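Local coordinates for protein ofchtiv-allosamidin (Ostrinia furnacalis, PDB 6JMB) that probably hydrolyses chitin, as a group IV insect chitinase of glycoside hydrolase family 18, and binds the inhibitor allosamidin, at residues 276-280 / 281-285; 21-25 / 26-30; 284-287 / 288-292; 259-263 / 264-268; 53-57 / 58-62. All coordinates share one frame; numbering follows the deposited sequence.

Interaction 1: residues 276-280 / 281-285. With NAA (2-acetamido-2-deoxy-beta-D-allopyranose), chain B; NAA (2-acetamido-2-deoxy-beta-D-allopyranose), chain C.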
# COMPACT_ATOMS: atom_id res chain seq x y z
N PRO A 276 -2.57 19.94 3.16
CA PRO A 276 -3.14 20.98 2.28
C PRO A 276 -3.53 20.46 0.90
O PRO A 276 -4.41 21.06 0.26
CB PRO A 276 -2.05 22.05 2.19
CG PRO A 276 -0.89 21.55 2.99
CD PRO A 276 -1.14 20.16 3.46
N TYR A 277 -2.90 19.39 0.41
CA TYR A 277 -3.16 18.85 -0.91
C TYR A 277 -3.99 17.57 -0.89
O TYR A 277 -4.88 17.41 -1.73
CB TYR A 277 -1.83 18.58 -1.65
CG TYR A 277 -0.90 19.77 -1.63
CD1 TYR A 277 -1.20 20.92 -2.35
CD2 TYR A 277 0.28 19.74 -0.89
CE1 TYR A 277 -0.35 22.02 -2.33
CE2 TYR A 277 1.13 20.84 -0.86
CZ TYR A 277 0.81 21.97 -1.58
OH TYR A 277 1.65 23.06 -1.57
N THR A 278 -3.71 16.66 0.04
CA THR A 278 -4.52 15.45 0.16
C THR A 278 -5.90 15.76 0.73
O THR A 278 -6.88 15.08 0.38
CB THR A 278 -3.78 14.40 0.99
OG1 THR A 278 -3.35 14.98 2.22
CG2 THR A 278 -2.55 13.89 0.23
N ALA A 279 -5.99 16.75 1.62
CA ALA A 279 -7.26 17.37 2.01
C ALA A 279 -8.27 16.38 2.59
O ALA A 279 -9.46 16.43 2.27
CB ALA A 279 -7.87 18.18 0.87
N GLU A 280 -7.82 15.49 3.47
CA GLU A 280 -8.71 14.54 4.14
C GLU A 280 -8.28 14.42 5.60
O GLU A 280 -7.20 13.92 5.89
CB GLU A 280 -8.65 13.17 3.46
CG GLU A 280 -9.74 12.22 3.91
CD GLU A 280 -11.13 12.74 3.63
OE1 GLU A 280 -11.36 13.22 2.50
OE2 GLU A 280 -11.99 12.67 4.53
N SER A 281 -9.14 14.87 6.51
CA SER A 281 -8.84 14.73 7.93
C SER A 281 -8.57 13.27 8.27
O SER A 281 -9.30 12.37 7.84
CB SER A 281 -10.01 15.24 8.77
OG SER A 281 -10.24 16.62 8.53
N GLY A 282 -7.49 13.03 9.01
CA GLY A 282 -7.11 11.69 9.42
C GLY A 282 -5.90 11.12 8.73
O GLY A 282 -5.38 10.10 9.19
N TYR A 283 -5.42 11.72 7.64
CA TYR A 283 -4.17 11.26 7.06
C TYR A 283 -3.44 12.44 6.44
O TYR A 283 -4.03 13.50 6.19
CB TYR A 283 -4.34 10.05 6.11
CG TYR A 283 -4.56 10.38 4.65
CD1 TYR A 283 -5.84 10.60 4.15
CD2 TYR A 283 -3.49 10.43 3.76
CE1 TYR A 283 -6.05 10.88 2.81
CE2 TYR A 283 -3.70 10.71 2.41
CZ TYR A 283 -4.97 10.94 1.95
OH TYR A 283 -5.18 11.22 0.62
N VAL A 284 -2.14 12.25 6.22
CA VAL A 284 -1.29 13.30 5.68
C VAL A 284 -0.15 12.64 4.93
O VAL A 284 0.40 11.63 5.39
CB VAL A 284 -0.82 14.25 6.80
CG1 VAL A 284 0.05 13.52 7.82
CG2 VAL A 284 -0.10 15.45 6.22
N GLY A 285 0.20 13.17 3.77
CA GLY A 285 1.34 12.64 3.04
C GLY A 285 2.64 13.00 3.73
O GLY A 285 2.74 14.01 4.44
C1 NAA B . -9.35 8.59 -2.33
C2 NAA B . -10.39 9.03 -3.36
C3 NAA B . -10.44 10.53 -3.46
C4 NAA B . -10.66 11.21 -2.15
C5 NAA B . -9.62 10.72 -1.13
C6 NAA B . -9.91 11.17 0.25
C7 NAA B . -10.60 7.26 -5.22
C8 NAA B . -10.14 6.70 -6.58
N2 NAA B . -9.96 8.49 -4.67
O3 NAA B . -9.14 10.97 -3.91
O4 NAA B . -10.45 12.61 -2.34
O5 NAA B . -9.62 9.24 -1.02
O6 NAA B . -9.30 10.18 1.10
O7 NAA B . -11.48 6.70 -4.60
C1 NAA C . -6.56 4.74 -0.38
C2 NAA C . -6.35 6.25 -0.28
C3 NAA C . -7.60 7.00 -0.53
C4 NAA C . -8.21 6.63 -1.87
C5 NAA C . -8.42 5.12 -1.92
C6 NAA C . -8.96 4.65 -3.24
C7 NAA C . -4.45 6.94 1.28
C8 NAA C . -3.92 7.10 2.71
N2 NAA C . -5.84 6.45 1.11
O3 NAA C . -8.53 6.70 0.56
O4 NAA C . -9.49 7.26 -2.10
O5 NAA C . -7.13 4.46 -1.72
O6 NAA C . -9.19 3.26 -3.13
O7 NAA C . -3.79 7.19 0.34
O HOH W 1 -5.12 15.03 4.13
O HOH W 2 -7.23 12.68 -0.25
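A water lodged between Thr278 and Tyr283 is gripped by three groups: it donates to Thr278 OG1 at 2.6 Å and to Tyr283 O at 2.8 Å, and it accepts from Glu280 N. Thr278 OG1 stands between its own backbone N and carbonyl carbon (chi1 52°), where it meets this water and also bonds Glu288 OE1 of the following helix. A second water accompanies the far end of the tyrosine, donating to Thr278 O and hydrogen-bonded to Tyr283 OH, 2.7 Å away. Glu280 to Tyr283 form a type II beta turn, closed by a weak but straight bond from Tyr283 N to Glu280 O (3.3 Å, 167°). Gly282 holds the third position with the positive phi this turn needs. The turn feeds strand 283-285, which pairs antiparallel with the far part of strand 243-256, probably within the insertion that many family 18 chitinases carry between the last two TIM-barrel strands. Tyr283 thereby lines the sugar cleft. Glu280 CB comes obliquely to Tyr283 CE1 at 3.5 Å, and Thr278 CB packs against Tyr283 OH. One ring face carries the acetamido methyl of the N-acetylallosamine in chain C, whose C8 lies 3.5 Å from Tyr283 CD2, offset toward the rim, while O6 of the chain B sugar lies at the ring edge. Glu280, bent at chi2, brings OE1 to 3.4 Å from C6 of that chain B sugar.

Interaction 2: residues 21-25 / 26-30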
# COMPACT_ATOMS: atom_id res chain seq x y z
N GLY A 21 1.63 20.04 -4.63
CA GLY A 21 1.11 18.71 -4.38
C GLY A 21 0.80 17.93 -5.63
O GLY A 21 0.64 16.70 -5.58
N LYS A 22 0.70 18.62 -6.77
CA LYS A 22 0.37 17.96 -8.03
C LYS A 22 1.44 16.95 -8.39
O LYS A 22 2.63 17.26 -8.38
CB LYS A 22 0.25 19.01 -9.13
CG LYS A 22 -0.22 18.46 -10.47
CD LYS A 22 -0.42 19.59 -11.47
CE LYS A 22 -0.55 19.07 -12.90
NZ LYS A 22 -1.73 18.19 -13.08
N PHE A 23 1.03 15.73 -8.71
CA PHE A 23 1.97 14.67 -9.05
C PHE A 23 1.41 13.92 -10.25
O PHE A 23 0.40 13.22 -10.13
CB PHE A 23 2.20 13.73 -7.86
CG PHE A 23 3.33 12.75 -8.05
CD1 PHE A 23 3.18 11.64 -8.86
CD2 PHE A 23 4.54 12.93 -7.38
CE1 PHE A 23 4.22 10.74 -9.03
CE2 PHE A 23 5.57 12.03 -7.54
CZ PHE A 23 5.41 10.93 -8.36
N ASP A 24 2.07 14.07 -11.39
CA ASP A 24 1.68 13.48 -12.66
C ASP A 24 2.60 12.31 -12.99
O ASP A 24 3.60 12.06 -12.30
CB ASP A 24 1.79 14.52 -13.78
CG ASP A 24 0.99 15.78 -13.52
OD1 ASP A 24 -0.08 15.69 -12.89
OD2 ASP A 24 1.43 16.86 -13.96
N VAL A 25 2.27 11.61 -14.08
CA VAL A 25 3.13 10.52 -14.53
C VAL A 25 4.57 11.00 -14.70
O VAL A 25 5.52 10.30 -14.33
CB VAL A 25 2.59 9.88 -15.82
CG1 VAL A 25 3.63 8.95 -16.44
CG2 VAL A 25 1.31 9.10 -15.52
N ASP A 26 4.76 12.20 -15.25
CA ASP A 26 6.13 12.64 -15.51
C ASP A 26 6.87 13.10 -14.26
O ASP A 26 8.03 13.51 -14.36
CB ASP A 26 6.19 13.68 -16.64
CG ASP A 26 5.54 15.00 -16.28
OD1 ASP A 26 5.07 15.18 -15.14
OD2 ASP A 26 5.49 15.87 -17.18
N ASP A 27 6.24 13.03 -13.08
CA ASP A 27 6.93 13.21 -11.82
C ASP A 27 7.56 11.93 -11.30
O ASP A 27 8.34 11.98 -10.34
CB ASP A 27 5.96 13.77 -10.77
CG ASP A 27 5.66 15.23 -10.99
OD1 ASP A 27 6.60 16.05 -10.90
OD2 ASP A 27 4.49 15.57 -11.27
N ILE A 28 7.24 10.79 -11.91
CA ILE A 28 7.77 9.50 -11.48
C ILE A 28 9.20 9.37 -11.96
O ILE A 28 9.50 9.64 -13.13
CB ILE A 28 6.91 8.36 -12.03
CG1 ILE A 28 5.49 8.44 -11.47
CG2 ILE A 28 7.55 7.01 -11.74
CD1 ILE A 28 4.53 7.46 -12.09
N ASP A 29 10.08 8.93 -11.07
CA ASP A 29 11.42 8.52 -11.46
C ASP A 29 11.38 7.02 -11.70
O ASP A 29 11.33 6.25 -10.73
CB ASP A 29 12.42 8.85 -10.36
CG ASP A 29 13.85 8.63 -10.79
OD1 ASP A 29 14.10 7.74 -11.63
OD2 ASP A 29 14.74 9.36 -10.30
N PRO A 30 11.43 6.56 -12.95
CA PRO A 30 11.25 5.13 -13.21
C PRO A 30 12.45 4.27 -12.84
O PRO A 30 12.36 3.05 -12.94
CB PRO A 30 11.00 5.08 -14.72
CG PRO A 30 11.74 6.27 -15.25
CD PRO A 30 11.64 7.34 -14.18
O HOH W 3 2.26 16.23 -17.09
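Asp26 sets its carboxylate alongside that of Asp24, the two pointing the same way with planes 42° apart; Asp24 OD2 and Asp26 OD1 are 4.2 Å from each other. A water that donates to Asp26 OD2 and, weakly, to Asp24 OD2 may ease this approach of like charges, while Asp24 OD1 takes a salt bridge from Lys22 NZ at 3.0 Å and a hydrogen bond with Thr15 OG1. Lys22 NZ also bonds Thr15 O. Asp27 turns back instead: CG beside its own backbone N (chi1 -75°) carries OD2 to Asp24 N, which it accepts with its anti lone pair at 2.8 Å in an almost straight bond (176°). Asp27 N reaches Asp24 O at 2.9 Å, so side chain and main chain both hold Asp24. Asp27 CB sits over the centre of the Phe23 ring as a CH-pi contact, 3.6 Å from the centroid. Ile28 follows, with N bonded to Val25 O at 3.0 Å and CG1 at the edge of the ring, 3.6 Å from Phe23 CE1. Phe23 also meets Phe352 edge-to-face. Together these bonds make a short 3-10 turn in the loop joining strands 5-11 and 35-43, the first two of the TIM barrel.

Interaction 3: residues 284-287 / 288-292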
# COMPACT_ATOMS: atom_id res chain seq x y z
N VAL A 284 -2.14 12.25 6.22
CA VAL A 284 -1.29 13.30 5.68
C VAL A 284 -0.15 12.64 4.93
O VAL A 284 0.40 11.63 5.39
CB VAL A 284 -0.82 14.25 6.80
CG1 VAL A 284 0.05 13.52 7.82
CG2 VAL A 284 -0.10 15.45 6.22
N GLY A 285 0.20 13.17 3.77
CA GLY A 285 1.34 12.64 3.04
C GLY A 285 2.64 13.00 3.73
O GLY A 285 2.74 14.01 4.44
N TYR A 286 3.67 12.16 3.54
CA TYR A 286 4.98 12.51 4.08
C TYR A 286 5.45 13.87 3.54
O TYR A 286 6.00 14.67 4.30
CB TYR A 286 6.02 11.43 3.79
CG TYR A 286 7.39 11.84 4.27
CD1 TYR A 286 7.72 11.79 5.62
CD2 TYR A 286 8.34 12.35 3.39
CE1 TYR A 286 8.97 12.20 6.07
CE2 TYR A 286 9.59 12.77 3.83
CZ TYR A 286 9.89 12.68 5.17
OH TYR A 286 11.13 13.10 5.63
N ASN A 287 5.24 14.13 2.25
CA ASN A 287 5.62 15.42 1.68
C ASN A 287 4.97 16.56 2.45
O ASN A 287 5.63 17.56 2.77
CB ASN A 287 5.27 15.49 0.18
CG ASN A 287 3.77 15.37 -0.09
OD1 ASN A 287 3.06 14.56 0.51
ND2 ASN A 287 3.29 16.18 -1.04
N GLU A 288 3.70 16.40 2.79
CA GLU A 288 2.98 17.45 3.50
C GLU A 288 3.46 17.56 4.93
O GLU A 288 3.65 18.67 5.44
CB GLU A 288 1.49 17.15 3.47
CG GLU A 288 0.89 17.17 2.07
CD GLU A 288 -0.53 16.68 2.03
OE1 GLU A 288 -0.81 15.58 2.57
OE2 GLU A 288 -1.38 17.40 1.47
N PHE A 289 3.68 16.43 5.61
CA PHE A 289 3.97 16.51 7.03
C PHE A 289 5.42 16.88 7.30
O PHE A 289 5.70 17.61 8.26
CB PHE A 289 3.58 15.24 7.77
CG PHE A 289 3.45 15.46 9.25
CD1 PHE A 289 2.56 16.40 9.73
CD2 PHE A 289 4.25 14.78 10.15
CE1 PHE A 289 2.44 16.66 11.09
CE2 PHE A 289 4.14 15.01 11.53
CZ PHE A 289 3.23 15.96 11.99
N CYS A 290 6.37 16.40 6.49
CA CYS A 290 7.74 16.84 6.68
C CYS A 290 7.85 18.35 6.51
O CYS A 290 8.60 19.02 7.24
CB CYS A 290 8.70 16.08 5.76
SG CYS A 290 8.74 16.49 3.99
N TYR A 291 7.08 18.92 5.58
CA TYR A 291 7.10 20.36 5.39
C TYR A 291 6.50 21.07 6.59
O TYR A 291 7.06 22.06 7.08
CB TYR A 291 6.36 20.73 4.11
CG TYR A 291 6.44 22.19 3.78
CD1 TYR A 291 7.60 22.73 3.23
CD2 TYR A 291 5.37 23.03 4.02
CE1 TYR A 291 7.67 24.09 2.93
CE2 TYR A 291 5.43 24.38 3.73
CZ TYR A 291 6.58 24.90 3.18
OH TYR A 291 6.65 26.24 2.89
N ILE A 292 5.36 20.57 7.09
CA ILE A 292 4.73 21.14 8.28
C ILE A 292 5.72 21.15 9.45
O ILE A 292 5.87 22.16 10.15
CB ILE A 292 3.44 20.37 8.61
CG1 ILE A 292 2.31 20.84 7.68
CG2 ILE A 292 3.05 20.54 10.07
CD1 ILE A 292 1.11 19.91 7.61
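Glu288 packs its CB 3.6 Å from Val284 CG2 and close to Gly285 O. From there CG, on the side of its own backbone N (chi1 -64°), runs next to the Asn287 amide, 3.7 Å from Asn287 OD1, and the amide and carboxylate planes are only 16° apart. The tip then returns to the start of the helix: OE1 accepts Gly285 N at 2.9 Å with its anti lone pair, and it also takes Thr278 OG1. OE2 is bonded by Tyr277 N, so this buried carboxylate has both oxygens satisfied, which would favour its charged form. The next residue, Phe289, bonds Gly285 O through its N at 2.8 Å, and Phe289 CB rests against Val284 CG1 at 3.9 Å. On another side of the helix Cys290 CB makes a CH-pi contact over the face of Tyr286, offset toward the rim; Cys290 SG lies 4.3 Å from the ring centroid, an oblique sulfur-aromatic contact, and forms a disulfide with Cys356. The Glu288-to-Gly285 bond is the N3-to-N-cap half of a capping box, whose other half is missing because the N-cap glycine has no side chain; it marks where strand 283-285 passes into helix 286-295.

Interaction 4: residues 259-263 / 264-268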
# COMPACT_ATOMS: atom_id res chain seq x y z
N PRO A 259 -4.73 16.98 25.48
CA PRO A 259 -3.40 17.25 24.92
C PRO A 259 -2.24 16.94 25.85
O PRO A 259 -1.12 16.73 25.37
CB PRO A 259 -3.45 18.74 24.57
CG PRO A 259 -4.91 19.01 24.34
CD PRO A 259 -5.64 18.13 25.34
N SER A 260 -2.46 16.91 27.17
CA SER A 260 -1.36 16.58 28.07
C SER A 260 -1.07 15.09 28.12
O SER A 260 -0.07 14.69 28.73
CB SER A 260 -1.64 17.12 29.48
OG SER A 260 -2.75 16.47 30.06
N VAL A 261 -1.91 14.26 27.52
CA VAL A 261 -1.71 12.81 27.47
C VAL A 261 -1.49 12.48 26.00
O VAL A 261 -2.45 12.33 25.23
CB VAL A 261 -2.89 12.04 28.07
CG1 VAL A 261 -2.60 10.56 28.07
CG2 VAL A 261 -3.15 12.53 29.50
N ASN A 262 -0.21 12.39 25.59
CA ASN A 262 0.15 12.45 24.18
C ASN A 262 1.10 11.33 23.77
O ASN A 262 1.74 11.43 22.72
CB ASN A 262 0.74 13.83 23.85
CG ASN A 262 1.77 14.27 24.87
OD1 ASN A 262 2.61 13.49 25.30
ND2 ASN A 262 1.70 15.53 25.28
N ALA A 263 1.21 10.28 24.57
CA ALA A 263 1.95 9.11 24.17
C ALA A 263 1.15 8.33 23.14
O ALA A 263 -0.05 8.56 22.96
CB ALA A 263 2.21 8.23 25.40
N PRO A 264 1.77 7.39 22.44
CA PRO A 264 0.99 6.39 21.71
C PRO A 264 0.04 5.71 22.69
O PRO A 264 0.32 5.62 23.89
CB PRO A 264 2.05 5.41 21.19
CG PRO A 264 3.33 6.19 21.19
CD PRO A 264 3.22 7.13 22.36
N ASN A 265 -1.11 5.28 22.18
CA ASN A 265 -2.16 4.63 22.98
C ASN A 265 -2.79 5.56 24.01
O ASN A 265 -3.22 5.12 25.08
CB ASN A 265 -1.69 3.31 23.58
CG ASN A 265 -1.66 2.22 22.54
OD1 ASN A 265 -2.71 1.75 22.10
ND2 ASN A 265 -0.46 1.85 22.10
N SER A 266 -2.87 6.85 23.68
CA SER A 266 -3.60 7.83 24.47
C SER A 266 -4.98 8.05 23.87
O SER A 266 -5.13 8.07 22.64
CB SER A 266 -2.86 9.16 24.46
OG SER A 266 -1.56 9.04 24.99
N PRO A 267 -5.99 8.23 24.71
CA PRO A 267 -7.35 8.48 24.21
C PRO A 267 -7.40 9.55 23.12
O PRO A 267 -6.77 10.61 23.22
CB PRO A 267 -8.11 8.91 25.47
CG PRO A 267 -7.42 8.16 26.56
CD PRO A 267 -5.96 8.11 26.18
N SER A 268 -8.17 9.26 22.08
CA SER A 268 -8.39 10.14 20.95
C SER A 268 -9.88 10.41 20.79
O SER A 268 -10.72 9.60 21.19
CB SER A 268 -7.86 9.48 19.67
OG SER A 268 -8.29 10.18 18.51
O HOH W 4 -5.46 11.99 25.31
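Ser266 OG donates to Ala263 O over 2.6 Å, coming in tilted 34° from the carbonyl plane. The hydroxyl lies beside its own backbone N (chi1 -59°), and this brings it back over the turn to the carbonyl three residues earlier. The same oxygen receives a second, weak bond from Ser266 N at 3.4 Å, so the side chain carries much of the closure. Ser266 OG also meets Val261 CG1 at 3.6 Å, and Ser266 CB rests 3.3 Å from Val261 O. The next shell is the type II beta turn from Ala263 to Ser266: Pro264 fixes its second position, and Asn265 takes the third with a positive phi. Ala263 CB lies 3.4 Å from Pro264 CD, a closeness that the peptide link to a proline largely imposes. Before the turn, Asn262 ND2 bonds Pro259 O at 3.1 Å, lying in the plane of that carbonyl although the acceptor is 29° out of the amide plane. A water spans Val261 O and Pro267 O, 2.8 Å from the latter, but with more acceptors nearby than it has protons, so this link may be partial. Thr203 OG1 bonds both Ala263 O and Ser266 N, fastening the turn to another loop, and Asn265 ND2 bonds Glu213 O. The whole loop joins strand 243-256 to strand 268-269, with Asn262 lying on Leu256 of the first and Pro264 set against Tyr311 of strand 309-314.

Interaction 5: residues 53-57 / 58-62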
# COMPACT_ATOMS: atom_id res chain seq x y z
N ASP A 53 -11.53 6.56 -14.21
CA ASP A 53 -11.44 7.98 -14.57
C ASP A 53 -11.09 8.05 -16.05
O ASP A 53 -9.97 8.43 -16.42
CB ASP A 53 -10.40 8.69 -13.69
CG ASP A 53 -10.39 10.19 -13.89
OD1 ASP A 53 -11.15 10.72 -14.73
OD2 ASP A 53 -9.59 10.86 -13.19
N PRO A 54 -12.02 7.68 -16.92
CA PRO A 54 -11.68 7.56 -18.35
C PRO A 54 -11.17 8.85 -18.97
O PRO A 54 -10.33 8.79 -19.88
CB PRO A 54 -13.00 7.09 -19.00
CG PRO A 54 -14.07 7.44 -18.00
CD PRO A 54 -13.42 7.30 -16.65
N GLU A 55 -11.62 10.02 -18.50
CA GLU A 55 -11.10 11.27 -19.05
C GLU A 55 -9.59 11.34 -18.88
O GLU A 55 -8.87 11.72 -19.82
CB GLU A 55 -11.79 12.47 -18.40
CG GLU A 55 -11.27 13.84 -18.86
CD GLU A 55 -11.54 14.13 -20.32
OE1 GLU A 55 -12.41 13.47 -20.92
OE2 GLU A 55 -10.87 15.03 -20.87
N LEU A 56 -9.08 10.96 -17.71
CA LEU A 56 -7.64 10.92 -17.47
C LEU A 56 -7.01 9.69 -18.10
O LEU A 56 -6.07 9.79 -18.91
CB LEU A 56 -7.39 10.91 -15.96
CG LEU A 56 -5.95 10.70 -15.50
CD1 LEU A 56 -5.09 11.88 -15.95
CD2 LEU A 56 -5.89 10.52 -13.98
N ASP A 57 -7.53 8.50 -17.75
CA ASP A 57 -6.87 7.25 -18.08
C ASP A 57 -6.81 7.03 -19.59
O ASP A 57 -5.82 6.51 -20.11
CB ASP A 57 -7.63 6.06 -17.47
CG ASP A 57 -7.88 6.19 -15.96
OD1 ASP A 57 -7.02 6.73 -15.22
OD2 ASP A 57 -8.95 5.71 -15.51
N VAL A 58 -7.90 7.35 -20.28
CA VAL A 58 -8.08 7.01 -21.69
C VAL A 58 -7.96 8.24 -22.58
O VAL A 58 -7.06 8.33 -23.42
CB VAL A 58 -9.40 6.25 -21.92
CG1 VAL A 58 -9.56 5.88 -23.39
CG2 VAL A 58 -9.47 5.00 -21.03
N GLU A 59 -8.85 9.22 -22.40
CA GLU A 59 -8.89 10.38 -23.30
C GLU A 59 -7.60 11.18 -23.24
O GLU A 59 -7.08 11.61 -24.28
CB GLU A 59 -10.10 11.25 -22.96
CG GLU A 59 -10.18 12.56 -23.75
CD GLU A 59 -10.19 12.33 -25.25
OE1 GLU A 59 -10.80 11.34 -25.70
OE2 GLU A 59 -9.60 13.16 -25.97
N ARG A 60 -7.06 11.40 -22.05
CA ARG A 60 -5.80 12.13 -21.90
C ARG A 60 -4.58 11.22 -21.94
O ARG A 60 -3.46 11.70 -21.72
CB ARG A 60 -5.82 12.98 -20.62
CG ARG A 60 -6.89 14.07 -20.66
CD ARG A 60 -7.04 14.80 -19.33
NE ARG A 60 -5.84 15.54 -18.97
CZ ARG A 60 -5.53 15.90 -17.73
NH1 ARG A 60 -6.31 15.57 -16.71
NH2 ARG A 60 -4.41 16.57 -17.50
N GLY A 61 -4.77 9.93 -22.20
CA GLY A 61 -3.66 9.03 -22.46
C GLY A 61 -2.84 8.64 -21.25
O GLY A 61 -1.68 8.26 -21.41
N ASN A 62 -3.42 8.70 -20.05
CA ASN A 62 -2.62 8.50 -18.85
C ASN A 62 -2.12 7.06 -18.71
O ASN A 62 -0.98 6.85 -18.28
CB ASN A 62 -3.38 8.95 -17.61
CG ASN A 62 -2.47 9.52 -16.54
OD1 ASN A 62 -1.62 10.37 -16.82
ND2 ASN A 62 -2.64 9.05 -15.31
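Leu56 sends CG away from its backbone N, on the opposite side of the CA-CB bond (chi1 173°), and Asn62 holds an unusual chi1 of -147°; the two side chains thus cross, with Leu56 CD1 3.6 Å from Asn62 CG. The backbone follows suit, Asn62 N bonding Leu56 O at 3.1 Å. On the outer side Glu55 and Glu59 both bend at chi2 and run side by side, pointing the same way, so that Glu55 OE1 meets the aliphatic Glu59 CG at 3.7 Å. Their charged ends stay apart, Glu55 OE1 lying 5.5 Å from Glu59 OE1. Arg60 lays its CG 3.2 Å from Glu55 O, with Leu56 CD1 over a face of its guanidinium. The helix widens here into a pi-type turn: Pro54 O accepts two donors, Val58 N at 2.9 Å and Glu59 N at 3.0 Å, and Glu55 O takes Arg60 N five residues on. Asp57 OD2 accepts Asp53 N from above its carboxylate plane. Asp57 OD1 and Asn62 ND2 both bond Tyr38 OH of strand 35-43, Gly61 breaks the helix with a positive phi, and helix 54-59 thus gives way directly to helix 62-67, with Asp57 and Val58 lying on Phe63.

Interactions 1 and 3 are the buried pair: they share Val284 and Gly285 and are joined through the Glu288 carboxylate, which reaches back to Thr278 and Tyr277. Of the five, interaction 1 alone touches sugar, and its chemistry is accordingly rich in water and aromatic surface, whereas interaction 3 is helix-start bonding backed by a disulfide. Interaction 2 adjoins interaction 1 where Gly21 meets Tyr277, and interaction 5 where Val25 packs on Asn62. Interactions 2 and 5 are partly buried and carry more carboxylates. Interaction 4, also partly buried, lies across the chain's centre from interaction 5, about 44 Å between centres, and relies on prolines and a short serine hydroxyl bond to a backbone carbonyl.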